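Local coordinates for protein pyridine synthase TbtD (Thermobispora bispora, PDB 5WA4) that probably catalyses the formal [4+2] aza-cycloaddition that builds the pyridine core of the thiopeptide antibiotic thiomuracin, at residues S190-S193 with H194-Y198; R261-E265 with S266-T270; P309-G312 with A313-V317; Y322-L325 with T326-L330. All coordinates share one frame; numbering follows the deposited sequence.

In the fold
All four contacts are local, formed within helices or where a helix ends, in this largely helical protein. The centre of contact 4 lies about 3 Å from that of the chain, and the contact is buried and mostly apolar. Contact 2, its centre about 23 Å from that of the chain, is a surface contact at the end of helix 244-265, whereas contacts 1 and 3 are partly buried. Contacts 3 and 4 share helix 307-328, and contact 1, on helix 184-201, touches both. Contact 2 packs against contact 3. Mid-helix, contact 1 pairs arginine with glutamate through their methylenes, and contact 3 a ring with arginine; contacts 2 and 4 finish helices with glycine-containing Schellman motifs and leucine packing.

Contact 1 (S190-S193 with H194-Y198); sequences SLRS and HAEAY
S190 offers its carbonyl oxygen to the amide of H194, one turn on, but the bond is long and weak at 3.4 Å from S190 O to H194 N. Its hydroxyl is engaged elsewhere, with A187 O and with Y314 OH on helix 307-328. L191 packs on Y322 of helix 307-328 and A342 of helix 332-352. The main side-chain meeting comes at R192, with CG anti to the backbone N (chi1 -177°). E196 has CG beside its own backbone N (chi1 -69°), and the two chains run alongside each other in the same direction, R192 CG lying 3.8 Å from E196 CG. Such a pair, four residues apart, is the familiar i to i+4 arrangement inside an alpha-helix, here helix 184-201. The same two residues are joined by a nearly straight backbone bond, E196 N to R192 O, of 2.9 Å. The charged ends do not join: R192 NE is 4.9 Å from E196 OE2, and the guanidinium and carboxylate planes stand 72° apart. R192 instead forms salt bridges with D344 and with E210 of a neighbouring subunit, while E196 pairs with R209 of its own chain. At S193 the carbonyl oxygen receives A197 N at 3.1 Å, and A197 CB rests 3.6 Å from the same S193 O.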
loop_
_atom_site.group_PDB
_atom_site.type_symbol
_atom_site.label_atom_id
_atom_site.label_comp_id
_atom_site.label_asym_id
_atom_site.label_seq_id
_atom_site.Cartn_x
_atom_site.Cartn_y
_atom_site.Cartn_z
ATOM N N SER E 190 25.308 -7.596 -6.250
ATOM C CA SER E 190 24.832 -6.376 -6.904
ATOM C C SER E 190 24.690 -6.593 -8.406
ATOM O O SER E 190 23.940 -5.870 -9.082
ATOM C CB SER E 190 25.763 -5.199 -6.620
ATOM O OG SER E 190 26.944 -5.279 -7.401
ATOM N N LEU E 191 25.415 -7.591 -8.917
ATOM C CA LEU E 191 25.267 -8.031 -10.300
ATOM C C LEU E 191 23.976 -8.810 -10.504
ATOM O O LEU E 191 23.291 -8.614 -11.502
ATOM C CB LEU E 191 26.458 -8.874 -10.714
ATOM C CG LEU E 191 27.719 -8.043 -10.926
ATOM C CD1 LEU E 191 28.775 -8.856 -11.641
ATOM C CD2 LEU E 191 27.416 -6.772 -11.699
ATOM N N ARG E 192 23.625 -9.683 -9.564
ATOM C CA ARG E 192 22.349 -10.394 -9.668
ATOM C C ARG E 192 21.171 -9.436 -9.480
ATOM O O ARG E 192 20.213 -9.427 -10.267
ATOM C CB ARG E 192 22.241 -11.533 -8.653
ATOM C CG ARG E 192 20.935 -12.314 -8.822
ATOM C CD ARG E 192 21.113 -13.831 -8.794
ATOM N NE ARG E 192 21.752 -14.410 -9.971
ATOM C CZ ARG E 192 22.682 -15.364 -9.918
ATOM N NH1 ARG E 192 23.096 -15.846 -8.751
ATOM N NH2 ARG E 192 23.208 -15.844 -11.032
ATOM N N SER E 193 21.262 -8.629 -8.430
ATOM C CA SER E 193 20.213 -7.682 -8.099
ATOM C C SER E 193 19.754 -6.822 -9.297
ATOM O O SER E 193 18.556 -6.580 -9.464
ATOM C CB SER E 193 20.690 -6.795 -6.951
ATOM O OG SER E 193 19.853 -5.668 -6.828
ATOM N N HIS E 194 20.709 -6.389 -10.123
ATOM C CA HIS E 194 20.430 -5.509 -11.257
ATOM C C HIS E 194 19.550 -6.236 -12.246
ATOM O O HIS E 194 18.506 -5.711 -12.652
ATOM C CB HIS E 194 21.733 -5.050 -11.923
ATOM C CG HIS E 194 21.584 -3.922 -12.904
ATOM N ND1 HIS E 194 20.961 -2.727 -12.590
ATOM C CD2 HIS E 194 22.059 -3.769 -14.165
ATOM C CE1 HIS E 194 21.020 -1.913 -13.631
ATOM N NE2 HIS E 194 21.683 -2.518 -14.600
ATOM N N ALA E 195 19.957 -7.457 -12.608
ATOM C CA ALA E 195 19.235 -8.248 -13.604
ATOM C C ALA E 195 17.849 -8.629 -13.094
ATOM O O ALA E 195 16.859 -8.519 -13.820
ATOM C CB ALA E 195 20.034 -9.500 -13.990
ATOM N N GLU E 196 17.776 -9.063 -11.844
ATOM C CA GLU E 196 16.499 -9.407 -11.237
ATOM C C GLU E 196 15.495 -8.237 -11.227
ATOM O O GLU E 196 14.286 -8.453 -11.310
ATOM C CB GLU E 196 16.732 -9.918 -9.819
ATOM C CG GLU E 196 17.414 -11.259 -9.798
ATOM C CD GLU E 196 16.539 -12.342 -10.398
ATOM O OE1 GLU E 196 15.293 -12.191 -10.325
ATOM O OE2 GLU E 196 17.089 -13.339 -10.948
ATOM N N ALA E 197 16.002 -7.010 -11.147
ATOM C CA ALA E 197 15.154 -5.831 -11.163
ATOM C C ALA E 197 14.416 -5.727 -12.499
ATOM O O ALA E 197 13.216 -5.468 -12.548
ATOM C CB ALA E 197 15.986 -4.598 -10.906
ATOM N N TYR E 198 15.165 -5.950 -13.573
ATOM C CA TYR E 198 14.633 -6.083 -14.927
ATOM C C TYR E 198 13.668 -7.242 -15.072
ATOM O O TYR E 198 12.614 -7.083 -15.657
ATOM C CB TYR E 198 15.774 -6.273 -15.933
ATOM C CG TYR E 198 15.368 -6.463 -17.380
ATOM C CD1 TYR E 198 14.793 -5.428 -18.105
ATOM C CD2 TYR E 198 15.617 -7.654 -18.039
ATOM C CE1 TYR E 198 14.453 -5.573 -19.425
ATOM C CE2 TYR E 198 15.277 -7.827 -19.391
ATOM C CZ TYR E 198 14.698 -6.777 -20.082
ATOM O OH TYR E 198 14.367 -6.921 -21.424
#

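Contact 2 (R261-E265 with S266-T270); sequences RALLE and SGELT
L263, L264 and L269 all place CG beside their own backbone N, with chi1 near -80° in the first two and -58° in L269; with the chain turned back at G267, these torsions let L269 meet the last turn of the helix. Its CD1 touches L263 CB at 4.0 Å, and its CB touches L264 CD2 at 3.6 Å. The apolar surface thus formed continues onto V135 of helix 135-159, which both L263 and L269 touch. E268 crosses L263 at about a right angle, its OE1 lying 4.1 Å from L263 CD2. Beside this small apolar cluster the backbone changes course. S266 N still makes the regular helical bond to A262 O, at 3.1 Å, but G267 takes a positive phi of 88°, at which a CB would run into the preceding carbonyl oxygen. Two bonds run back into the last turn: the six-to-one bond from E268 N to L263 O, nearly straight at 2.8 Å, and the five-to-two bond from G267 N to L264 O, at 3.0 Å. Carbonyls of the last turn are satisfied in this way, and the pair of bonds around a glycine makes a Schellman motif, here the C-terminal cap of helix 244-265.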
loop_
_atom_site.group_PDB
_atom_site.type_symbol
_atom_site.label_atom_id
_atom_site.label_comp_id
_atom_site.label_asym_id
_atom_site.label_seq_id
_atom_site.Cartn_x
_atom_site.Cartn_y
_atom_site.Cartn_z
ATOM N N ARG E 261 33.434 8.947 -2.868
ATOM C CA ARG E 261 33.292 8.612 -1.445
ATOM C C ARG E 261 33.607 9.836 -0.592
ATOM O O ARG E 261 32.875 10.166 0.333
ATOM C CB ARG E 261 34.185 7.446 -1.045
ATOM C CG ARG E 261 34.296 7.239 0.471
ATOM C CD ARG E 261 35.274 6.110 0.851
ATOM N NE ARG E 261 36.648 6.597 0.969
ATOM C CZ ARG E 261 37.703 5.836 1.261
ATOM N NH1 ARG E 261 37.554 4.534 1.472
ATOM N NH2 ARG E 261 38.918 6.373 1.335
ATOM N N ALA E 262 34.690 10.519 -0.930
ATOM C CA ALA E 262 34.954 11.828 -0.389
ATOM C C ALA E 262 33.724 12.747 -0.523
ATOM O O ALA E 262 33.229 13.260 0.472
ATOM C CB ALA E 262 36.160 12.435 -1.072
ATOM N N LEU E 263 33.217 12.944 -1.737
ATOM C CA LEU E 263 32.036 13.814 -1.964
ATOM C C LEU E 263 30.787 13.472 -1.121
ATOM O O LEU E 263 30.036 14.362 -0.708
ATOM C CB LEU E 263 31.651 13.789 -3.444
ATOM C CG LEU E 263 32.502 14.689 -4.339
ATOM C CD1 LEU E 263 32.152 14.496 -5.807
ATOM C CD2 LEU E 263 32.391 16.153 -3.937
ATOM N N LEU E 264 30.564 12.177 -0.898
ATOM C CA LEU E 264 29.451 11.722 -0.082
ATOM C C LEU E 264 29.700 12.023 1.389
ATOM O O LEU E 264 28.830 12.570 2.060
ATOM C CB LEU E 264 29.202 10.226 -0.291
ATOM C CG LEU E 264 28.443 9.905 -1.585
ATOM C CD1 LEU E 264 28.437 8.414 -1.864
ATOM C CD2 LEU E 264 27.036 10.419 -1.492
ATOM N N GLU E 265 30.889 11.667 1.878
ATOM C CA GLU E 265 31.289 11.922 3.260
ATOM C C GLU E 265 31.115 13.370 3.717
ATOM O O GLU E 265 30.694 13.621 4.835
ATOM C CB GLU E 265 32.744 11.533 3.467
ATOM C CG GLU E 265 32.968 10.065 3.599
ATOM C CD GLU E 265 34.427 9.763 3.692
ATOM O OE1 GLU E 265 34.790 8.566 3.782
ATOM O OE2 GLU E 265 35.206 10.740 3.674
ATOM N N SER E 266 31.454 14.304 2.842
ATOM C CA SER E 266 31.362 15.712 3.130
ATOM C C SER E 266 29.994 16.322 2.778
ATOM O O SER E 266 29.759 17.525 3.002
ATOM C CB SER E 266 32.455 16.449 2.371
ATOM O OG SER E 266 31.940 16.976 1.155
ATOM N N GLY E 267 29.100 15.518 2.212
ATOM C CA GLY E 267 27.765 16.005 1.923
ATOM C C GLY E 267 27.420 16.706 0.605
ATOM O O GLY E 267 26.539 17.562 0.586
ATOM N N GLU E 268 28.025 16.336 -0.522
ATOM C CA GLU E 268 27.465 16.844 -1.782
ATOM C C GLU E 268 26.903 15.816 -2.768
ATOM O O GLU E 268 26.910 16.085 -3.966
ATOM C CB GLU E 268 28.491 17.679 -2.524
ATOM C CG GLU E 268 28.666 19.052 -1.957
ATOM C CD GLU E 268 30.041 19.219 -1.389
ATOM O OE1 GLU E 268 30.548 18.187 -0.895
ATOM O OE2 GLU E 268 30.591 20.355 -1.426
ATOM N N LEU E 269 26.393 14.678 -2.290
ATOM C CA LEU E 269 25.611 13.776 -3.155
ATOM C C LEU E 269 24.703 12.871 -2.291
ATOM O O LEU E 269 24.897 12.821 -1.073
ATOM C CB LEU E 269 26.534 12.893 -4.040
ATOM C CG LEU E 269 27.603 13.364 -5.046
ATOM C CD1 LEU E 269 28.544 12.245 -5.404
ATOM C CD2 LEU E 269 27.017 13.971 -6.310
ATOM N N THR E 270 23.696 12.225 -2.910
ATOM C CA THR E 270 23.174 10.876 -2.536
ATOM C C THR E 270 21.978 10.433 -3.417
ATOM O O THR E 270 21.091 9.707 -2.951
ATOM C CB THR E 270 22.714 10.733 -1.043
ATOM O OG1 THR E 270 23.502 11.553 -0.172
ATOM C CG2 THR E 270 22.858 9.276 -0.583
#

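Contact 3 (P309-G312 with A313-V317); sequences PAFG and AYRLV
Y314 N donates to A310 O at 3.1 Å in a nearly straight bond. R315 N is equally well aimed at F311 O, though longer at 3.3 Å. A313 N has two acceptors one residue apart: P309 O at 3.1 Å, a bent bond, and A310 O, to which the bond is weak. L316 N closes the series on G312 O, at 3.1 Å and again with a bent N-H approach. The bonds from Y314 N, R315 N and L316 N all follow the i to i+4 pattern of an alpha-helix, here helix 307-328; near the start of that helix, at 309-311, lies a wider pi-type turn. On this frame F311 and R315, four residues apart, project side by side in the same direction. F311 has CG anti to its backbone N (chi1 -173°), which stands the ring next to the arginine chain. R315 CG then lies over one face of the ring, offset toward the rim, 4.1 Å from the F311 ring centroid and 19° off the normal, as a CH-pi contact. R315 CD follows, 3.8 Å from F311 CZ. Bends at the second and third torsions turn the guanidinium until its plane stands 82° from the ring, so the two flat groups do not stack. Elsewhere on the helix, A313 packs against R261 of helix 244-265, and Y314 lies against A187 of helix 184-201, its hydroxyl hydrogen-bonded to S190 OG of the same helix.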
loop_
_atom_site.group_PDB
_atom_site.type_symbol
_atom_site.label_atom_id
_atom_site.label_comp_id
_atom_site.label_asym_id
_atom_site.label_seq_id
_atom_site.Cartn_x
_atom_site.Cartn_y
_atom_site.Cartn_z
ATOM N N PRO E 309 29.511 6.272 2.753
ATOM C CA PRO E 309 30.828 6.367 2.117
ATOM C C PRO E 309 31.101 5.224 1.122
ATOM O O PRO E 309 30.728 5.356 -0.039
ATOM C CB PRO E 309 31.780 6.302 3.310
ATOM C CG PRO E 309 31.024 6.979 4.379
ATOM C CD PRO E 309 29.591 6.550 4.194
ATOM N N ALA E 310 31.714 4.135 1.586
ATOM C CA ALA E 310 32.215 3.057 0.734
ATOM C C ALA E 310 31.175 2.561 -0.256
ATOM O O ALA E 310 31.411 2.547 -1.462
ATOM C CB ALA E 310 32.718 1.889 1.587
ATOM N N PHE E 311 30.025 2.175 0.277
ATOM C CA PHE E 311 28.972 1.550 -0.504
ATOM C C PHE E 311 28.250 2.511 -1.442
ATOM O O PHE E 311 27.730 2.093 -2.461
ATOM C CB PHE E 311 27.948 0.891 0.419
ATOM C CG PHE E 311 26.920 0.091 -0.316
ATOM C CD1 PHE E 311 27.281 -1.068 -0.989
ATOM C CD2 PHE E 311 25.601 0.511 -0.368
ATOM C CE1 PHE E 311 26.338 -1.801 -1.673
ATOM C CE2 PHE E 311 24.659 -0.223 -1.059
ATOM C CZ PHE E 311 25.035 -1.366 -1.720
ATOM N N GLY E 312 28.188 3.784 -1.094
ATOM C CA GLY E 312 27.595 4.744 -1.995
ATOM C C GLY E 312 28.511 4.936 -3.183
ATOM O O GLY E 312 28.069 5.196 -4.283
ATOM N N ALA E 313 29.807 4.807 -2.955
ATOM C CA ALA E 313 30.794 5.135 -3.967
ATOM C C ALA E 313 30.867 3.995 -4.981
ATOM O O ALA E 313 30.941 4.222 -6.193
ATOM C CB ALA E 313 32.163 5.393 -3.313
ATOM N N TYR E 314 30.836 2.769 -4.465
ATOM C CA TYR E 314 30.720 1.589 -5.292
ATOM C C TYR E 314 29.503 1.701 -6.226
ATOM O O TYR E 314 29.662 1.601 -7.431
ATOM C CB TYR E 314 30.622 0.326 -4.438
ATOM C CG TYR E 314 30.395 -0.899 -5.294
ATOM C CD1 TYR E 314 31.428 -1.441 -6.046
ATOM C CD2 TYR E 314 29.148 -1.502 -5.367
ATOM C CE1 TYR E 314 31.225 -2.554 -6.849
ATOM C CE2 TYR E 314 28.934 -2.610 -6.158
ATOM C CZ TYR E 314 29.976 -3.134 -6.899
ATOM O OH TYR E 314 29.770 -4.232 -7.701
ATOM N N ARG E 315 28.305 1.936 -5.686
ATOM C CA ARG E 315 27.134 2.044 -6.540
ATOM C C ARG E 315 27.272 3.157 -7.585
ATOM O O ARG E 315 26.772 3.019 -8.700
ATOM C CB ARG E 315 25.810 2.231 -5.746
ATOM C CG ARG E 315 25.488 1.219 -4.597
ATOM C CD ARG E 315 23.966 0.781 -4.667
ATOM N NE ARG E 315 23.811 -0.376 -5.575
ATOM C CZ ARG E 315 23.442 -1.613 -5.229
ATOM N NH1 ARG E 315 23.015 -1.893 -3.996
ATOM N NH2 ARG E 315 23.401 -2.559 -6.156
ATOM N N LEU E 316 27.966 4.243 -7.276
ATOM C CA LEU E 316 28.085 5.295 -8.284
ATOM C C LEU E 316 28.974 4.814 -9.434
ATOM O O LEU E 316 28.796 5.191 -10.603
ATOM C CB LEU E 316 28.647 6.583 -7.684
ATOM C CG LEU E 316 28.698 7.736 -8.686
ATOM C CD1 LEU E 316 28.016 8.991 -8.170
ATOM C CD2 LEU E 316 30.137 8.029 -9.051
ATOM N N VAL E 317 29.935 3.967 -9.087
ATOM C CA VAL E 317 30.991 3.636 -10.010
ATOM C C VAL E 317 30.531 2.431 -10.884
ATOM O O VAL E 317 30.713 2.437 -12.113
ATOM C CB VAL E 317 32.320 3.411 -9.225
ATOM C CG1 VAL E 317 32.518 1.991 -8.752
ATOM C CG2 VAL E 317 33.473 3.938 -9.985
#

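Contact 4 (Y322-L325 with T326-L330); sequences YLHL and TRLGL
L328 packs back onto H324 and L325 just where helix 307-328 ends in a Schellman motif around G329. With CG beside the backbone N (chi1 -60°), the L328 side chain folds over the preceding turn. Its CB sits 3.4 Å from L325 O, and CG is 3.6 Å from H324 O. There the chain forks: CD1 meets L325 CD2 at 4.1 Å, while CD2 lies over one face of the imidazole, 4.2 Å from the H324 ring centroid and 25° off the ring normal, a CH-pi contact. Other helices pack around the pair: W249 of helix 244-265 stacks on H324, and A154 of helix 135-159 touches L328. The neighbouring R327 points elsewhere with an extended chain, its guanidinium hydrogen-bonded to T148 and Y144 and resting on F46 in a cation-pi contact. At the cap itself, where G329 has a positive phi, one carbonyl does most of the work. L325 O accepts L330 N at 3.1 Å, the six-to-one bond of the motif, and also takes weak bonds from G329 N and L328 N; the inner bond, from G329 N to T326 O, is weak as well. The side chains of L325 and L330, which flank this cap, lie alongside each other and point the same way, with L330 CD2 3.9 Å from L325 CB.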
loop_
_atom_site.group_PDB
_atom_site.type_symbol
_atom_site.label_atom_id
_atom_site.label_comp_id
_atom_site.label_asym_id
_atom_site.label_seq_id
_atom_site.Cartn_x
_atom_site.Cartn_y
_atom_site.Cartn_z
ATOM N N TYR E 322 27.744 0.979 -16.210
ATOM C CA TYR E 322 26.548 0.731 -16.998
ATOM C C TYR E 322 26.357 1.884 -17.968
ATOM O O TYR E 322 26.016 1.654 -19.111
ATOM C CB TYR E 322 25.310 0.565 -16.115
ATOM C CG TYR E 322 25.339 -0.632 -15.179
ATOM C CD1 TYR E 322 26.151 -1.736 -15.438
ATOM C CD2 TYR E 322 24.544 -0.657 -14.037
ATOM C CE1 TYR E 322 26.172 -2.825 -14.580
ATOM C CE2 TYR E 322 24.542 -1.736 -13.181
ATOM C CZ TYR E 322 25.358 -2.820 -13.445
ATOM O OH TYR E 322 25.373 -3.892 -12.560
ATOM N N LEU E 323 26.616 3.116 -17.533
ATOM C CA LEU E 323 26.393 4.282 -18.388
ATOM C C LEU E 323 27.379 4.312 -19.574
ATOM O O LEU E 323 27.055 4.839 -20.661
ATOM C CB LEU E 323 26.486 5.580 -17.575
ATOM C CG LEU E 323 25.329 6.082 -16.689
ATOM C CD1 LEU E 323 25.756 7.329 -15.972
ATOM C CD2 LEU E 323 24.079 6.400 -17.491
ATOM N N HIS E 324 28.562 3.730 -19.360
ATOM C CA HIS E 324 29.583 3.561 -20.391
ATOM C C HIS E 324 29.077 2.576 -21.445
ATOM O O HIS E 324 29.056 2.883 -22.627
ATOM C CB HIS E 324 30.876 3.054 -19.752
ATOM C CG HIS E 324 32.033 2.868 -20.698
ATOM N ND1 HIS E 324 32.507 3.876 -21.518
ATOM C CD2 HIS E 324 32.846 1.800 -20.911
ATOM C CE1 HIS E 324 33.554 3.433 -22.195
ATOM N NE2 HIS E 324 33.786 2.180 -21.839
ATOM N N LEU E 325 28.664 1.389 -20.999
ATOM C CA LEU E 325 28.164 0.350 -21.888
ATOM C C LEU E 325 27.016 0.884 -22.764
ATOM O O LEU E 325 26.966 0.588 -23.950
ATOM C CB LEU E 325 27.700 -0.879 -21.096
ATOM C CG LEU E 325 28.703 -1.453 -20.100
ATOM C CD1 LEU E 325 28.134 -2.618 -19.310
ATOM C CD2 LEU E 325 30.009 -1.843 -20.765
ATOM N N THR E 326 26.112 1.682 -22.208
ATOM C CA THR E 326 25.094 2.311 -23.049
ATOM C C THR E 326 25.767 3.214 -24.098
ATOM O O THR E 326 25.271 3.366 -25.219
ATOM C CB THR E 326 24.045 3.114 -22.205
ATOM O OG1 THR E 326 23.049 2.216 -21.704
ATOM C CG2 THR E 326 23.344 4.205 -23.039
ATOM N N ARG E 327 26.916 3.785 -23.759
ATOM C CA ARG E 327 27.613 4.654 -24.708
ATOM C C ARG E 327 28.290 3.807 -25.804
ATOM O O ARG E 327 28.571 4.300 -26.900
ATOM C CB ARG E 327 28.646 5.507 -23.984
ATOM C CG ARG E 327 28.983 6.806 -24.644
ATOM C CD ARG E 327 30.038 7.479 -23.798
ATOM N NE ARG E 327 30.632 8.642 -24.437
ATOM C CZ ARG E 327 31.839 9.103 -24.126
ATOM N NH1 ARG E 327 32.560 8.481 -23.200
ATOM N NH2 ARG E 327 32.329 10.173 -24.743
ATOM N N LEU E 328 28.551 2.537 -25.491
ATOM C CA LEU E 328 29.145 1.600 -26.445
ATOM C C LEU E 328 28.108 1.021 -27.421
ATOM O O LEU E 328 28.473 0.431 -28.437
ATOM C CB LEU E 328 29.844 0.444 -25.719
ATOM C CG LEU E 328 30.990 0.757 -24.754
ATOM C CD1 LEU E 328 31.627 -0.526 -24.239
ATOM C CD2 LEU E 328 32.033 1.643 -25.400
ATOM N N GLY E 329 26.825 1.171 -27.106
ATOM C CA GLY E 329 25.773 0.648 -27.949
ATOM C C GLY E 329 24.931 -0.441 -27.302
ATOM O O GLY E 329 23.882 -0.805 -27.838
ATOM N N LEU E 330 25.377 -0.968 -26.165
ATOM C CA LEU E 330 24.661 -2.034 -25.445
ATOM C C LEU E 330 23.219 -1.651 -25.153
ATOM O O LEU E 330 22.932 -0.527 -24.746
ATOM C CB LEU E 330 25.365 -2.378 -24.129
ATOM C CG LEU E 330 25.227 -3.835 -23.700
ATOM C CD1 LEU E 330 26.043 -4.717 -24.646
ATOM C CD2 LEU E 330 25.689 -4.054 -22.269
#